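Local coordinates for GTP-binding protein REM 1 (Homo sapiens, PDB 2NZJ) that binds guanine nucleotides, here GDP with magnesium, and as a Ras-family small GTPase of the Rad and Gem type probably acts in signalling, at residues 81-86 / 114-119; 120-125 / 147-152. All coordinates share one frame; numbering follows the deposited sequence.

Contact 1 (81-86 / 114-119); sequences YVIVYS and IILVGN. With GDP (guanosine-5'-diphosphate), chain G.
Y85 lays its ring over G118 on the next strand. Strands 81-86 and 114-119 run parallel in the central sheet of the Ras-like P-loop fold, from Y81 opposite I114 to S86 opposite N119. Y85 has CG between the backbone N and the carbonyl carbon (chi1 68°), which swings the ring across to the neighbour. CA of G118 sits 3.9 Å from the centroid of the Y85 ring, over one face and offset toward the rim, a CH-pi contact. At the ring edge CE1 of Y85 meets CG of L116 at 3.9 Å. The absence of a side chain at G118 lets the ring lie this close.

I83 lies on the same face of the sheet. Its CD1 reaches CG2 of I114 at 3.8 Å, and its CG2 meets CD1 of L116. Helix 90-105 packs against this face through I83, Y85 and I114. V117 is on the other face. Its CG2 touches CG1 of V82 at 3.5 Å, and its CB lies beside CG2 of V84.

I83 and Y85 each give their N-H and their carbonyl to 114-119. The bond from Y85 N to V117 O is 2.9 Å long and nearly straight at 170°. N119 N donates to Y85 O at 2.8 Å. The N119 side chain turns to the nucleotide end, with ND2 3.0 Å from N7 of GDP. ND2 is also bonded to V15 O, and OD1 to T148 OG1. These two bonds fix the amide's rotation, so an apolar, backbone-bonded core ends in a polar group oriented at the base.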
# COMPACT_ATOMS: atom_id res chain seq x y z
N TYR A 81 2.92 -0.20 -5.91
CA TYR A 81 3.34 -0.80 -4.65
C TYR A 81 2.94 0.10 -3.49
O TYR A 81 3.18 1.31 -3.54
CB TYR A 81 4.84 -1.02 -4.66
CG TYR A 81 5.25 -2.10 -5.60
CD1 TYR A 81 5.64 -1.82 -6.91
CD2 TYR A 81 5.23 -3.43 -5.19
CE1 TYR A 81 6.01 -2.84 -7.76
CE2 TYR A 81 5.58 -4.43 -6.03
CZ TYR A 81 5.97 -4.14 -7.30
OH TYR A 81 6.32 -5.20 -8.10
N VAL A 82 2.32 -0.51 -2.47
CA VAL A 82 1.99 0.17 -1.21
C VAL A 82 2.88 -0.38 -0.10
O VAL A 82 2.70 -1.50 0.35
CB VAL A 82 0.50 0.01 -0.85
CG1 VAL A 82 0.17 0.68 0.46
CG2 VAL A 82 -0.32 0.60 -1.93
N ILE A 83 3.85 0.43 0.32
CA ILE A 83 4.77 0.08 1.41
C ILE A 83 4.19 0.62 2.71
O ILE A 83 4.16 1.82 2.91
CB ILE A 83 6.16 0.73 1.23
CG1 ILE A 83 6.88 0.18 0.00
CG2 ILE A 83 7.02 0.53 2.46
CD1 ILE A 83 8.06 1.05 -0.48
N VAL A 84 3.75 -0.28 3.58
CA VAL A 84 3.07 0.08 4.83
C VAL A 84 4.03 -0.07 6.01
O VAL A 84 4.75 -1.05 6.08
CB VAL A 84 1.89 -0.86 5.08
CG1 VAL A 84 1.20 -0.55 6.41
CG2 VAL A 84 0.94 -0.79 3.88
N TYR A 85 4.05 0.91 6.91
CA TYR A 85 4.69 0.78 8.24
C TYR A 85 3.69 1.22 9.32
O TYR A 85 2.64 1.79 9.00
CB TYR A 85 6.04 1.55 8.30
CG TYR A 85 5.88 3.03 8.25
CD1 TYR A 85 5.78 3.69 7.05
CD2 TYR A 85 5.77 3.78 9.41
CE1 TYR A 85 5.59 5.04 6.98
CE2 TYR A 85 5.55 5.17 9.35
CZ TYR A 85 5.46 5.78 8.12
OH TYR A 85 5.30 7.15 8.03
N SER A 86 4.01 0.94 10.57
CA SER A 86 3.23 1.43 11.71
C SER A 86 3.90 2.63 12.34
O SER A 86 5.06 2.57 12.72
CB SER A 86 3.08 0.35 12.77
OG SER A 86 2.40 0.88 13.89
N ILE A 114 4.41 4.43 -6.17
CA ILE A 114 4.72 3.86 -4.87
C ILE A 114 4.07 4.75 -3.81
O ILE A 114 4.27 5.96 -3.81
CB ILE A 114 6.26 3.78 -4.66
CG1 ILE A 114 6.93 3.10 -5.85
CG2 ILE A 114 6.62 3.01 -3.41
CD1 ILE A 114 8.38 2.69 -5.60
N ILE A 115 3.26 4.16 -2.94
CA ILE A 115 2.64 4.88 -1.83
C ILE A 115 3.28 4.41 -0.54
O ILE A 115 3.29 3.22 -0.27
CB ILE A 115 1.09 4.63 -1.73
CG1 ILE A 115 0.42 4.59 -3.12
CG2 ILE A 115 0.44 5.68 -0.83
CD1 ILE A 115 0.30 5.93 -3.76
N LEU A 116 3.81 5.35 0.23
CA LEU A 116 4.31 5.06 1.58
C LEU A 116 3.13 5.30 2.55
O LEU A 116 2.53 6.38 2.56
CB LEU A 116 5.52 5.96 1.91
CG LEU A 116 6.27 5.66 3.21
CD1 LEU A 116 6.83 4.25 3.15
CD2 LEU A 116 7.40 6.70 3.55
N VAL A 117 2.76 4.28 3.31
CA VAL A 117 1.61 4.37 4.20
C VAL A 117 2.02 4.23 5.64
O VAL A 117 2.62 3.22 6.03
CB VAL A 117 0.55 3.28 3.91
CG1 VAL A 117 -0.55 3.31 4.95
CG2 VAL A 117 -0.04 3.46 2.55
N GLY A 118 1.66 5.24 6.43
CA GLY A 118 1.83 5.18 7.88
C GLY A 118 0.54 4.73 8.53
O GLY A 118 -0.36 5.55 8.74
N ASN A 119 0.44 3.45 8.86
CA ASN A 119 -0.78 2.89 9.44
C ASN A 119 -0.76 2.97 10.97
O ASN A 119 0.26 3.29 11.58
CB ASN A 119 -0.97 1.43 8.98
CG ASN A 119 -2.34 0.87 9.30
OD1 ASN A 119 -3.37 1.59 9.21
ND2 ASN A 119 -2.38 -0.41 9.68
PB GDP G . -0.03 -7.59 8.77
O1B GDP G . 0.80 -6.45 8.25
O2B GDP G . -0.94 -8.18 7.75
O3B GDP G . 0.97 -8.63 9.26
O3A GDP G . -0.82 -6.95 9.98
PA GDP G . -2.31 -7.40 10.32
O1A GDP G . -2.36 -8.90 10.40
O2A GDP G . -3.31 -6.86 9.35
O5' GDP G . -2.54 -6.66 11.72
C5' GDP G . -1.64 -6.82 12.82
C4' GDP G . -2.34 -6.37 14.10
O4' GDP G . -2.40 -4.91 14.15
C3' GDP G . -3.80 -6.88 14.18
O3' GDP G . -4.13 -7.35 15.50
C2' GDP G . -4.63 -5.65 13.85
O2' GDP G . -5.89 -5.63 14.52
C1' GDP G . -3.76 -4.47 14.26
N9 GDP G . -3.95 -3.31 13.37
C8 GDP G . -3.92 -3.27 12.01
N7 GDP G . -4.12 -2.01 11.55
C5 GDP G . -4.27 -1.24 12.62
C6 GDP G . -4.53 0.18 12.86
O6 GDP G . -4.65 0.93 11.87
N1 GDP G . -4.62 0.59 14.14
C2 GDP G . -4.51 -0.25 15.19
N2 GDP G . -4.61 0.19 16.47
N3 GDP G . -4.29 -1.57 15.03
C4 GDP G . -4.16 -2.09 13.80

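Contact 2 (120-125 / 147-152); sequences KADLAR and ETSATL. With GDP (guanosine-5'-diphosphate), chain G.
D122 and S149 meet at the N1/N2 edge of the guanine of GDP, where two loops form the base-specificity site of a Ras-like GTPase. N119 to D122 are the family's NKXD motif, and K120 to L123 make a type I turn; 149-150 belong to the SA motif. D122 has CG between the backbone N and the carbonyl carbon (chi1 53°), which presents both carboxylate oxygens to the base. OD1 accepts from N2 of GDP at 2.9 Å. OD2 accepts from N1 of GDP in an almost straight bond of 177°. The hydroxyl of S149 comes from above the carboxylate plane and gives OD2 a second bond, 2.7 Å from OG. An alanine in place of D122 would probably leave N1 and N2 of GDP and the S149 hydroxyl without their acceptor.

S149 OG also accepts from L152 N, an ST motif. The T151 side chain crosses that of D122 at about a right angle and puts CG2 over one face of the base, 3.5 Å from C2 of GDP. The K120 chain runs extended over the opposite face, CG 3.5 Å from C6 of GDP. Its NZ is bonded to G14 O as well as to the ribose. Away from the base, A121 N donates to T148 O at 3.0 Å and ties the loops together. A150 N meets O6 of GDP at 2.8 Å.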
# COMPACT_ATOMS: atom_id res chain seq x y z
N LYS A 120 -1.90 2.70 11.59
CA LYS A 120 -2.08 2.81 13.04
C LYS A 120 -2.00 4.26 13.56
O LYS A 120 -1.56 4.50 14.68
CB LYS A 120 -1.11 1.91 13.80
CG LYS A 120 -1.02 0.49 13.25
CD LYS A 120 -0.69 -0.53 14.33
CE LYS A 120 -0.54 -1.96 13.78
NZ LYS A 120 -0.09 -2.92 14.85
N ALA A 121 -2.47 5.21 12.74
CA ALA A 121 -2.56 6.65 13.11
C ALA A 121 -3.34 6.91 14.37
O ALA A 121 -3.15 7.93 15.01
CB ALA A 121 -3.20 7.46 11.94
N ASP A 122 -4.26 6.02 14.70
CA ASP A 122 -5.06 6.13 15.93
C ASP A 122 -4.26 5.93 17.21
O ASP A 122 -4.70 6.32 18.30
CB ASP A 122 -6.17 5.08 15.91
CG ASP A 122 -5.63 3.68 15.67
OD1 ASP A 122 -5.72 2.85 16.60
OD2 ASP A 122 -5.07 3.43 14.57
N LEU A 123 -3.09 5.31 17.09
CA LEU A 123 -2.21 5.12 18.26
C LEU A 123 -1.38 6.37 18.45
O LEU A 123 -0.16 6.30 18.63
CB LEU A 123 -1.32 3.90 18.06
CG LEU A 123 -2.06 2.60 17.83
CD1 LEU A 123 -1.09 1.45 17.76
CD2 LEU A 123 -3.07 2.40 18.94
N ALA A 124 -2.07 7.52 18.44
CA ALA A 124 -1.45 8.83 18.36
C ALA A 124 -0.61 9.16 19.57
O ALA A 124 0.23 10.05 19.48
CB ALA A 124 -2.53 9.93 18.14
N ARG A 125 -0.83 8.46 20.68
CA ARG A 125 0.00 8.57 21.90
C ARG A 125 1.26 7.66 21.92
O ARG A 125 2.17 7.92 22.71
CB ARG A 125 -0.84 8.30 23.16
N GLU A 147 -1.28 8.75 5.88
CA GLU A 147 -1.45 8.02 7.14
C GLU A 147 -2.89 7.50 7.24
O GLU A 147 -3.86 8.23 6.94
CB GLU A 147 -1.16 8.92 8.32
CG GLU A 147 0.30 9.32 8.33
CD GLU A 147 0.73 10.02 9.59
OE1 GLU A 147 -0.05 10.83 10.16
OE2 GLU A 147 1.87 9.78 10.00
N THR A 148 -3.00 6.24 7.64
CA THR A 148 -4.28 5.59 7.74
C THR A 148 -4.46 4.97 9.12
O THR A 148 -3.50 4.90 9.91
CB THR A 148 -4.41 4.50 6.68
OG1 THR A 148 -3.49 3.43 6.96
CG2 THR A 148 -4.14 5.08 5.30
N SER A 149 -5.69 4.53 9.38
CA SER A 149 -5.99 3.62 10.47
C SER A 149 -7.04 2.63 9.98
O SER A 149 -8.13 3.03 9.59
CB SER A 149 -6.48 4.35 11.72
OG SER A 149 -7.00 3.45 12.69
N ALA A 150 -6.72 1.34 10.01
CA ALA A 150 -7.67 0.31 9.65
C ALA A 150 -8.75 0.12 10.72
O ALA A 150 -9.88 -0.27 10.41
CB ALA A 150 -6.96 -1.00 9.38
N THR A 151 -8.41 0.36 11.99
CA THR A 151 -9.38 0.15 13.08
C THR A 151 -10.39 1.29 13.22
O THR A 151 -11.52 1.05 13.66
CB THR A 151 -8.68 -0.08 14.43
OG1 THR A 151 -7.90 1.07 14.75
CG2 THR A 151 -7.76 -1.28 14.37
N LEU A 152 -10.00 2.51 12.86
CA LEU A 152 -10.95 3.64 12.77
C LEU A 152 -11.53 3.78 11.38
O LEU A 152 -12.39 4.62 11.15
CB LEU A 152 -10.28 4.97 13.11
CG LEU A 152 -10.10 5.40 14.55
CD1 LEU A 152 -9.82 6.88 14.48
CD2 LEU A 152 -11.31 5.09 15.47
PB GDP G . -0.03 -7.59 8.77
O1B GDP G . 0.80 -6.45 8.25
O2B GDP G . -0.94 -8.18 7.75
O3B GDP G . 0.97 -8.63 9.26
O3A GDP G . -0.82 -6.95 9.98
PA GDP G . -2.31 -7.40 10.32
O1A GDP G . -2.36 -8.90 10.40
O2A GDP G . -3.31 -6.86 9.35
O5' GDP G . -2.54 -6.66 11.72
C5' GDP G . -1.64 -6.82 12.82
C4' GDP G . -2.34 -6.37 14.10
O4' GDP G . -2.40 -4.91 14.15
C3' GDP G . -3.80 -6.88 14.18
O3' GDP G . -4.13 -7.35 15.50
C2' GDP G . -4.63 -5.65 13.85
O2' GDP G . -5.89 -5.63 14.52
C1' GDP G . -3.76 -4.47 14.26
N9 GDP G . -3.95 -3.31 13.37
C8 GDP G . -3.92 -3.27 12.01
N7 GDP G . -4.12 -2.01 11.55
C5 GDP G . -4.27 -1.24 12.62
C6 GDP G . -4.53 0.18 12.86
O6 GDP G . -4.65 0.93 11.87
N1 GDP G . -4.62 0.59 14.14
C2 GDP G . -4.51 -0.25 15.19
N2 GDP G . -4.61 0.19 16.47
N3 GDP G . -4.29 -1.57 15.03
C4 GDP G . -4.16 -2.09 13.80

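In the fold
Contact 1 is core: all its touching residues are buried, and strands 81-86 and 114-119 join through backbone bonds and apolar side chains. Contact 2 lies nearer the surface, where the loops after strands 114-119 and 144-147 meet. It is smaller, and polar side chains and the nucleotide do most of the joining. The two follow one another along the chain, since 120-125 continues directly from strand 114-119. They also touch: G118 O and T148 N are probably hydrogen-bonded, and S86 packs on K120. Both reach GDP, contact 1 through N119 alone and contact 2 through several residues, so the C-terminal ends of the strands carry the base-binding loops.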